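Local coordinates for ribosomal-protein-alanine acetyltransferase (Escherichia coli O157:H7, PDB 5ISV), which probably acetylates the N-terminal alanine of ribosomal protein bS18, using acetyl-CoA as the acetyl donor, at residues Tyr16-Arg21 against Asn68-Pro73; Leu41-Thr46 against Glu86-Glu91. All coordinates share one frame; numbering follows the deposited sequence.

Contact 1 of 2, residues Tyr16-Arg21 against Asn68-Pro73; sequences YHIEQR and NIAVDP
Helix 16-21 lies across one face of strand 68-71, the two axes 8.0 Å apart at closest approach and their directions 75° apart. The pair belongs to the GNAT fold, whose central mixed sheet includes this strand, and I69, A70 and V71 are predicted to bind acetyl-CoA. The β-carbons of I69 and V71 point away from the helix, whereas those of N68 and A70 face it. I18 fills the middle: its CG2, anti to the backbone N, packs on the methyl of A70, CG2 to CB 4.0 Å, and also borders the backbone N of D72. Toward one end, E19 and N68 meet tip to tip. N68 ND2 donates to E19 OE1 at 2.9 Å, arriving from above the carboxylate plane, with amide and carboxylate 79° apart. The other oxygen, OE2, accepts from W27 N and H23 ND1, so the buried carboxylate is held by three donors, which would help to stabilise its negative charge. At the opposite end the helix is tied to the turn after the strand. P73 CD rests 3.8 Å from R21 CB, and the R21 chain bends at chi3 (49°) to bring its guanidinium side-on to D72, the two planes nearly coplanar. The result is a two-nitrogen salt bridge, in which R21 NE donates to D72 OD2 at 2.7 Å and R21 NH2 to D72 OD1 at 2.9 Å, each on a syn lone pair.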
ATOM      1  N   TYR A  16      10.815   9.032  -3.001  1.00 22.61           N
ATOM      2  CA  TYR A  16      11.901   8.936  -2.008  1.00 24.35           C
ATOM      3  C   TYR A  16      11.941  10.107  -1.004  1.00 24.15           C
ATOM      4  O   TYR A  16      12.131   9.928   0.188  1.00 26.00           O
ATOM      5  CB  TYR A  16      13.272   8.774  -2.728  1.00 26.54           C
ATOM      6  CG  TYR A  16      14.458   8.775  -1.795  1.00 30.27           C
ATOM      7  CD1 TYR A  16      14.852   7.606  -1.195  1.00 33.01           C
ATOM      8  CD2 TYR A  16      15.185   9.952  -1.495  1.00 32.37           C
ATOM      9  CE1 TYR A  16      15.934   7.560  -0.334  1.00 34.69           C
ATOM     10  CE2 TYR A  16      16.275   9.926  -0.618  1.00 35.37           C
ATOM     11  CZ  TYR A  16      16.649   8.713  -0.032  1.00 34.34           C
ATOM     12  OH  TYR A  16      17.726   8.641   0.836  1.00 34.84           O
ATOM     13  N   HIS A  17      11.733  11.328  -1.515  1.00 24.38           N
ATOM     14  CA  HIS A  17      11.681  12.527  -0.683  1.00 25.45           C
ATOM     15  C   HIS A  17      10.538  12.430   0.371  1.00 23.17           C
ATOM     16  O   HIS A  17      10.727  12.745   1.537  1.00 24.45           O
ATOM     17  CB  HIS A  17      11.552  13.764  -1.626  1.00 27.00           C
ATOM     18  CG  HIS A  17      11.443  15.096  -0.927  1.00 29.70           C
ATOM     19  ND1 HIS A  17      12.518  15.723  -0.337  1.00 31.50           N
ATOM     20  CD2 HIS A  17      10.376  15.905  -0.718  1.00 34.68           C
ATOM     21  CE1 HIS A  17      12.132  16.885   0.162  1.00 33.14           C
ATOM     22  NE2 HIS A  17      10.830  17.011  -0.038  1.00 33.55           N
ATOM     23  N   ILE A  18       9.375  11.945  -0.044  1.00 22.55           N
ATOM     24  CA  ILE A  18       8.267  11.684   0.897  1.00 21.98           C
ATOM     25  C   ILE A  18       8.643  10.639   1.955  1.00 23.49           C
ATOM     26  O   ILE A  18       8.426  10.822   3.136  1.00 23.83           O
ATOM     27  CB  ILE A  18       6.993  11.284   0.130  1.00 21.32           C
ATOM     28  CG1 ILE A  18       6.471  12.503  -0.661  1.00 21.97           C
ATOM     29  CG2 ILE A  18       5.913  10.758   1.062  1.00 20.80           C
ATOM     30  CD1 ILE A  18       5.308  12.248  -1.566  1.00 22.63           C
ATOM     31  N   GLU A  19       9.236   9.561   1.482  1.00 22.04           N
ATOM     32  CA  GLU A  19       9.643   8.485   2.383  1.00 23.10           C
ATOM     33  C   GLU A  19      10.587   8.991   3.527  1.00 23.92           C
ATOM     34  O   GLU A  19      10.395   8.599   4.694  1.00 25.92           O
ATOM     35  CB  GLU A  19      10.298   7.407   1.538  1.00 22.89           C
ATOM     36  CG  GLU A  19      10.837   6.216   2.323  1.00 23.48           C
ATOM     37  CD  GLU A  19       9.771   5.219   2.717  1.00 25.87           C
ATOM     38  OE1 GLU A  19       8.631   5.335   2.268  1.00 25.47           O
ATOM     39  OE2 GLU A  19      10.079   4.297   3.503  1.00 31.83           O
ATOM     40  N   GLN A  20      11.545   9.878   3.206  1.00 27.46           N
ATOM     41  CA  GLN A  20      12.433  10.486   4.227  1.00 26.49           C
ATOM     42  C   GLN A  20      11.733  11.330   5.268  1.00 27.82           C
ATOM     43  O   GLN A  20      12.151  11.419   6.424  1.00 29.00           O
ATOM     44  CB  GLN A  20      13.483  11.394   3.559  1.00 26.89           C
ATOM     45  CG  GLN A  20      14.363  10.745   2.539  1.00 28.50           C
ATOM     46  CD  GLN A  20      14.751   9.325   2.888  1.00 30.29           C
ATOM     47  OE1 GLN A  20      15.405   9.064   3.912  1.00 32.58           O
ATOM     48  NE2 GLN A  20      14.295   8.387   2.065  1.00 32.84           N
ATOM     49  N   ARG A  21      10.680  11.989   4.831  1.00 26.07           N
ATOM     50  CA  ARG A  21       9.930  12.872   5.676  1.00 27.98           C
ATOM     51  C   ARG A  21       8.918  12.085   6.485  1.00 27.92           C
ATOM     52  O   ARG A  21       8.662  12.438   7.625  1.00 31.48           O
ATOM     53  CB  ARG A  21       9.272  13.935   4.782  1.00 27.64           C
ATOM     54  CG  ARG A  21      10.276  14.910   4.159  1.00 27.11           C
ATOM     55  CD  ARG A  21       9.666  15.732   3.021  1.00 27.39           C
ATOM     56  NE  ARG A  21       8.398  16.307   3.413  1.00 27.34           N
ATOM     57  CZ  ARG A  21       8.243  17.385   4.178  1.00 28.62           C
ATOM     58  NH1 ARG A  21       9.292  18.026   4.675  1.00 31.01           N
ATOM     59  NH2 ARG A  21       7.004  17.782   4.467  1.00 31.75           N
ATOM     60  N   ASN A  68       4.669  -0.783   0.225  1.00 15.74           N
ATOM     61  CA  ASN A  68       4.901   0.438   0.957  1.00 16.05           C
ATOM     62  C   ASN A  68       3.825   1.449   0.575  1.00 15.66           C
ATOM     63  O   ASN A  68       3.372   1.440  -0.533  1.00 17.42           O
ATOM     64  CB  ASN A  68       6.272   1.018   0.592  1.00 16.63           C
ATOM     65  CG  ASN A  68       6.773   2.041   1.602  1.00 18.51           C
ATOM     66  OD1 ASN A  68       6.186   2.251   2.647  1.00 19.23           O
ATOM     67  ND2 ASN A  68       7.869   2.703   1.266  1.00 23.77           N
ATOM     68  N   ILE A  69       3.477   2.268   1.564  1.00 15.55           N
ATOM     69  CA  ILE A  69       2.597   3.427   1.311  1.00 14.98           C
ATOM     70  C   ILE A  69       3.057   4.489   2.265  1.00 16.89           C
ATOM     71  O   ILE A  69       3.468   4.220   3.366  1.00 17.77           O
ATOM     72  CB  ILE A  69       1.114   3.048   1.521  1.00 15.67           C
ATOM     73  CG1 ILE A  69       0.150   4.203   1.133  1.00 16.16           C
ATOM     74  CG2 ILE A  69       0.867   2.551   2.957  1.00 16.36           C
ATOM     75  CD1 ILE A  69      -1.309   3.782   1.015  1.00 19.31           C
ATOM     76  N   ALA A  70       2.986   5.756   1.804  1.00 16.16           N
ATOM     77  CA  ALA A  70       3.345   6.904   2.655  1.00 16.45           C
ATOM     78  C   ALA A  70       2.571   8.114   2.218  1.00 17.56           C
ATOM     79  O   ALA A  70       2.252   8.279   1.038  1.00 18.49           O
ATOM     80  CB  ALA A  70       4.843   7.235   2.624  1.00 17.72           C
ATOM     81  N   VAL A  71       2.284   8.933   3.219  0.50 16.96           N
ATOM     82  CA  VAL A  71       1.728  10.291   2.990  0.50 17.56           C
ATOM     83  C   VAL A  71       2.701  11.301   3.577  0.50 18.40           C
ATOM     84  O   VAL A  71       3.138  11.166   4.714  0.50 19.80           O
ATOM     85  CB  VAL A  71       0.309  10.456   3.592  0.50 18.15           C
ATOM     86  CG1 VAL A  71      -0.156  11.909   3.500  0.50 17.76           C
ATOM     87  CG2 VAL A  71      -0.708   9.598   2.849  0.50 19.66           C
ATOM     88  N   ASP A  72       3.007  12.345   2.802  1.00 19.29           N
ATOM     89  CA  ASP A  72       3.910  13.373   3.269  1.00 21.41           C
ATOM     90  C   ASP A  72       3.331  14.035   4.534  1.00 21.49           C
ATOM     91  O   ASP A  72       2.125  14.270   4.585  1.00 23.49           O
ATOM     92  CB  ASP A  72       4.103  14.409   2.164  1.00 23.61           C
ATOM     93  CG  ASP A  72       5.113  15.430   2.525  1.00 27.08           C
ATOM     94  OD1 ASP A  72       4.816  16.342   3.336  1.00 27.49           O
ATOM     95  OD2 ASP A  72       6.254  15.257   2.057  1.00 33.95           O
ATOM     96  N   PRO A  73       4.155  14.277   5.570  1.00 22.25           N
ATOM     97  CA  PRO A  73       3.570  14.793   6.829  1.00 25.81           C
ATOM     98  C   PRO A  73       2.822  16.135   6.744  1.00 28.47           C
ATOM     99  O   PRO A  73       1.989  16.403   7.611  1.00 30.44           O
ATOM    100  CB  PRO A  73       4.765  14.909   7.792  1.00 31.08           C
ATOM    101  CG  PRO A  73       5.987  14.729   6.961  1.00 29.91           C
ATOM    102  CD  PRO A  73       5.597  13.990   5.712  1.00 25.86           C
TER

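Contact 2 of 2, residues Leu41-Thr46 against Glu86-Glu91; sequences LNFQLT and EHLIDE
From strand 43-46 the CB of F43 points toward helix 86-91, and chi1 of -69° sets CG anti to the carbonyl carbon, beside the backbone N. From there the ring meets three helix residues, H87 over one face and L88 and E91 at its edge. CG and CD1 lie near the CD2 edge of the H87 imidazole, CD2 itself standing over the centre of the phenyl face. Next along the rim, F43 CE1 comes within 3.6 Å of H87 NE2. The rings thus form a T-shaped stack, the edge of H87 directed at the face of F43, with centroids 4.8 Å apart and planes at 80°. On the other flank of the ring, CD2 and CE2 meet L88, whose methyl CD1 lies in the ring plane at its edge, 3.8 Å from F43 CE2. CZ, at the tip, comes to 4.1 Å from E91 CG.

In the GNAT fold this is helix-on-sheet packing: strand 43-46 and helix 86-91 run at 141° with their axes 10.1 Å apart, and L84, a turn earlier on helix 80-94, also touches F43. L41, just before the strand, adds a second apolar point. Its CG is anti to the backbone N, and its CD2 sits 3.8 Å from E91 CG, the two side chains crossing at about a right angle. E91 therefore offers its methylene to L41 and F43; beyond CG the chain bends at chi2, and its carboxylate OE2 forms a salt bridge with R95 NE.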
ATOM      1  N   LEU A  41       2.080  -2.265  -9.811  1.00 18.91           N
ATOM      2  CA  LEU A  41       0.965  -1.332 -10.083  1.00 18.84           C
ATOM      3  C   LEU A  41       1.072  -0.237  -9.055  1.00 18.39           C
ATOM      4  O   LEU A  41       0.352  -0.245  -8.060  1.00 19.78           O
ATOM      5  CB  LEU A  41      -0.376  -2.082  -9.999  1.00 20.48           C
ATOM      6  CG  LEU A  41      -1.623  -1.343 -10.517  1.00 22.32           C
ATOM      7  CD1 LEU A  41      -1.524  -1.104 -12.006  1.00 26.53           C
ATOM      8  CD2 LEU A  41      -2.897  -2.104 -10.199  1.00 22.25           C
ATOM      9  N   ASN A  42       1.987   0.706  -9.329  1.00 17.99           N
ATOM     10  CA  ASN A  42       2.334   1.745  -8.371  1.00 17.79           C
ATOM     11  C   ASN A  42       1.569   3.035  -8.716  1.00 18.21           C
ATOM     12  O   ASN A  42       1.436   3.384  -9.874  1.00 20.84           O
ATOM     13  CB  ASN A  42       3.844   2.028  -8.468  1.00 17.65           C
ATOM     14  CG  ASN A  42       4.674   0.832  -8.001  1.00 17.52           C
ATOM     15  OD1 ASN A  42       4.150  -0.031  -7.309  1.00 18.02           O
ATOM     16  ND2 ASN A  42       5.944   0.790  -8.340  1.00 19.10           N
ATOM     17  N   PHE A  43       1.160   3.735  -7.679  1.00 16.31           N
ATOM     18  CA  PHE A  43       0.315   4.974  -7.822  1.00 17.09           C
ATOM     19  C   PHE A  43       0.887   6.090  -6.974  1.00 17.37           C
ATOM     20  O   PHE A  43       1.513   5.881  -5.937  1.00 18.11           O
ATOM     21  CB  PHE A  43      -1.137   4.688  -7.381  1.00 16.74           C
ATOM     22  CG  PHE A  43      -1.884   3.778  -8.311  1.00 19.72           C
ATOM     23  CD1 PHE A  43      -2.218   4.193  -9.612  1.00 21.69           C
ATOM     24  CD2 PHE A  43      -2.237   2.478  -7.902  1.00 20.18           C
ATOM     25  CE1 PHE A  43      -2.894   3.377 -10.477  1.00 23.89           C
ATOM     26  CE2 PHE A  43      -2.897   1.647  -8.775  1.00 22.53           C
ATOM     27  CZ  PHE A  43      -3.219   2.075 -10.053  1.00 23.29           C
ATOM     28  N   GLN A  44       0.565   7.332  -7.415  1.00 18.90           N
ATOM     29  CA  GLN A  44       0.910   8.543  -6.668  1.00 20.05           C
ATOM     30  C   GLN A  44      -0.334   9.425  -6.609  1.00 20.28           C
ATOM     31  O   GLN A  44      -1.218   9.296  -7.462  1.00 20.86           O
ATOM     32  CB  GLN A  44       2.029   9.295  -7.381  1.00 22.96           C
ATOM     33  CG  GLN A  44       1.670   9.725  -8.816  1.00 26.69           C
ATOM     34  CD  GLN A  44       2.673  10.664  -9.442  1.00 30.49           C
ATOM     35  OE1 GLN A  44       3.103  11.616  -8.813  1.00 33.19           O
ATOM     36  NE2 GLN A  44       3.064  10.388 -10.676  1.00 32.68           N
ATOM     37  N   LEU A  45      -0.414  10.181  -5.525  1.00 18.44           N
ATOM     38  CA  LEU A  45      -1.482  11.207  -5.399  1.00 18.75           C
ATOM     39  C   LEU A  45      -0.773  12.540  -5.306  1.00 19.44           C
ATOM     40  O   LEU A  45       0.137  12.744  -4.509  1.00 20.37           O
ATOM     41  CB  LEU A  45      -2.310  10.936  -4.148  1.00 18.34           C
ATOM     42  CG  LEU A  45      -3.528  11.845  -3.960  1.00 19.85           C
ATOM     43  CD1 LEU A  45      -4.633  11.165  -3.194  1.00 20.71           C
ATOM     44  CD2 LEU A  45      -3.171  13.175  -3.285  1.00 21.77           C
ATOM     45  N   THR A  46      -1.188  13.480  -6.157  1.00 20.21           N
ATOM     46  CA  THR A  46      -0.589  14.809  -6.192  1.00 21.62           C
ATOM     47  C   THR A  46      -1.685  15.790  -5.723  1.00 22.53           C
ATOM     48  O   THR A  46      -2.854  15.643  -6.075  1.00 25.38           O
ATOM     49  CB  THR A  46      -0.121  15.152  -7.599  1.00 25.88           C
ATOM     50  OG1 THR A  46      -1.232  15.111  -8.484  1.00 36.45           O
ATOM     51  CG2 THR A  46       0.957  14.295  -8.121  1.00 26.51           C
ATOM     52  N   GLU A  86      -8.275   3.337  -1.844  1.00 22.64           N
ATOM     53  CA  GLU A  86      -9.512   3.086  -2.552  1.00 24.25           C
ATOM     54  C   GLU A  86      -9.322   2.976  -4.079  1.00 23.01           C
ATOM     55  O   GLU A  86      -9.907   2.093  -4.733  1.00 25.75           O
ATOM     56  CB  GLU A  86     -10.578   4.150  -2.132  1.00 25.89           C
ATOM     57  CG  GLU A  86     -11.037   3.979  -0.654  1.00 31.75           C
ATOM     58  CD  GLU A  86     -11.850   5.124  -0.011  1.00 40.68           C
ATOM     59  OE1 GLU A  86     -11.820   6.281  -0.502  1.00 43.25           O
ATOM     60  OE2 GLU A  86     -12.513   4.871   1.039  1.00 44.72           O
ATOM     61  N   HIS A  87      -8.473   3.854  -4.616  1.00 21.35           N
ATOM     62  CA  HIS A  87      -8.123   3.838  -6.030  1.00 22.29           C
ATOM     63  C   HIS A  87      -7.460   2.482  -6.381  1.00 20.91           C
ATOM     64  O   HIS A  87      -7.838   1.827  -7.366  1.00 23.20           O
ATOM     65  CB  HIS A  87      -7.198   5.028  -6.382  1.00 22.42           C
ATOM     66  CG  HIS A  87      -6.895   5.109  -7.830  1.00 24.98           C
ATOM     67  ND1 HIS A  87      -7.684   5.816  -8.713  1.00 29.47           N
ATOM     68  CD2 HIS A  87      -5.907   4.550  -8.569  1.00 27.71           C
ATOM     69  CE1 HIS A  87      -7.199   5.682  -9.936  1.00 28.82           C
ATOM     70  NE2 HIS A  87      -6.114   4.929  -9.873  1.00 29.54           N
ATOM     71  N   LEU A  88      -6.423   2.119  -5.612  1.00 20.61           N
ATOM     72  CA  LEU A  88      -5.732   0.827  -5.792  1.00 19.38           C
ATOM     73  C   LEU A  88      -6.698  -0.350  -5.761  1.00 18.85           C
ATOM     74  O   LEU A  88      -6.702  -1.165  -6.674  1.00 21.07           O
ATOM     75  CB  LEU A  88      -4.642   0.713  -4.739  1.00 19.57           C
ATOM     76  CG  LEU A  88      -3.970  -0.664  -4.656  1.00 18.85           C
ATOM     77  CD1 LEU A  88      -3.246  -0.962  -5.974  1.00 18.43           C
ATOM     78  CD2 LEU A  88      -3.025  -0.673  -3.475  1.00 20.22           C
ATOM     79  N   ILE A  89      -7.526  -0.385  -4.743  1.00 20.26           N
ATOM     80  CA  ILE A  89      -8.509  -1.454  -4.575  1.00 20.30           C
ATOM     81  C   ILE A  89      -9.448  -1.533  -5.782  1.00 21.39           C
ATOM     82  O   ILE A  89      -9.689  -2.620  -6.334  1.00 23.97           O
ATOM     83  CB  ILE A  89      -9.258  -1.352  -3.252  1.00 21.43           C
ATOM     84  CG1 ILE A  89      -8.284  -1.551  -2.061  1.00 22.36           C
ATOM     85  CG2 ILE A  89     -10.472  -2.299  -3.221  1.00 24.05           C
ATOM     86  CD1 ILE A  89      -8.743  -1.113  -0.687  1.00 22.21           C
ATOM     87  N   ASP A  90      -9.977  -0.369  -6.201  1.00 22.33           N
ATOM     88  CA  ASP A  90     -10.823  -0.332  -7.368  1.00 24.00           C
ATOM     89  C   ASP A  90     -10.150  -0.858  -8.656  1.00 22.96           C
ATOM     90  O   ASP A  90     -10.749  -1.629  -9.420  1.00 25.29           O
ATOM     91  CB  ASP A  90     -11.409   1.079  -7.602  1.00 27.87           C
ATOM     92  CG  ASP A  90     -12.668   1.018  -8.402  1.00 35.90           C
ATOM     93  OD1 ASP A  90     -13.607   0.327  -7.945  1.00 41.92           O
ATOM     94  OD2 ASP A  90     -12.711   1.612  -9.496  1.00 46.81           O
ATOM     95  N   GLU A  91      -8.915  -0.429  -8.890  0.50 22.81           N
ATOM     96  CA  GLU A  91      -8.175  -0.882 -10.049  0.50 23.72           C
ATOM     97  C   GLU A  91      -7.909  -2.392  -9.972  0.50 21.92           C
ATOM     98  O   GLU A  91      -8.096  -3.106 -10.954  0.50 23.91           O
ATOM     99  CB  GLU A  91      -6.850  -0.154 -10.167  0.50 25.62           C
ATOM    100  CG  GLU A  91      -6.138  -0.504 -11.455  0.50 29.78           C
ATOM    101  CD  GLU A  91      -7.020  -0.368 -12.687  0.50 32.06           C
ATOM    102  OE1 GLU A  91      -7.645   0.706 -12.890  0.50 37.12           O
ATOM    103  OE2 GLU A  91      -7.062  -1.338 -13.470  0.50 33.26           O
TER

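Overall arrangement
Together the contacts illustrate how two helices can pack on different strands of one sheet. Contact 1 places helix 12-22 against strand 63-71, and contact 2 places helix 80-94 against strand 43-47; strand 50-60 lies between these two strands. The contact centres are 15 Å apart and the nearest atoms about 6 Å, so the two do not touch. Strand 63-71 and helix 80-94 are consecutive in the chain, and the segments of the two contacts alternate along it. Both lie near the predicted active site: the side chain of Y115, the probable proton donor, is about 8 Å from those of N68 and L88, and the side chain of L88 is about 7 Å from that of I69 of the predicted acetyl-CoA site.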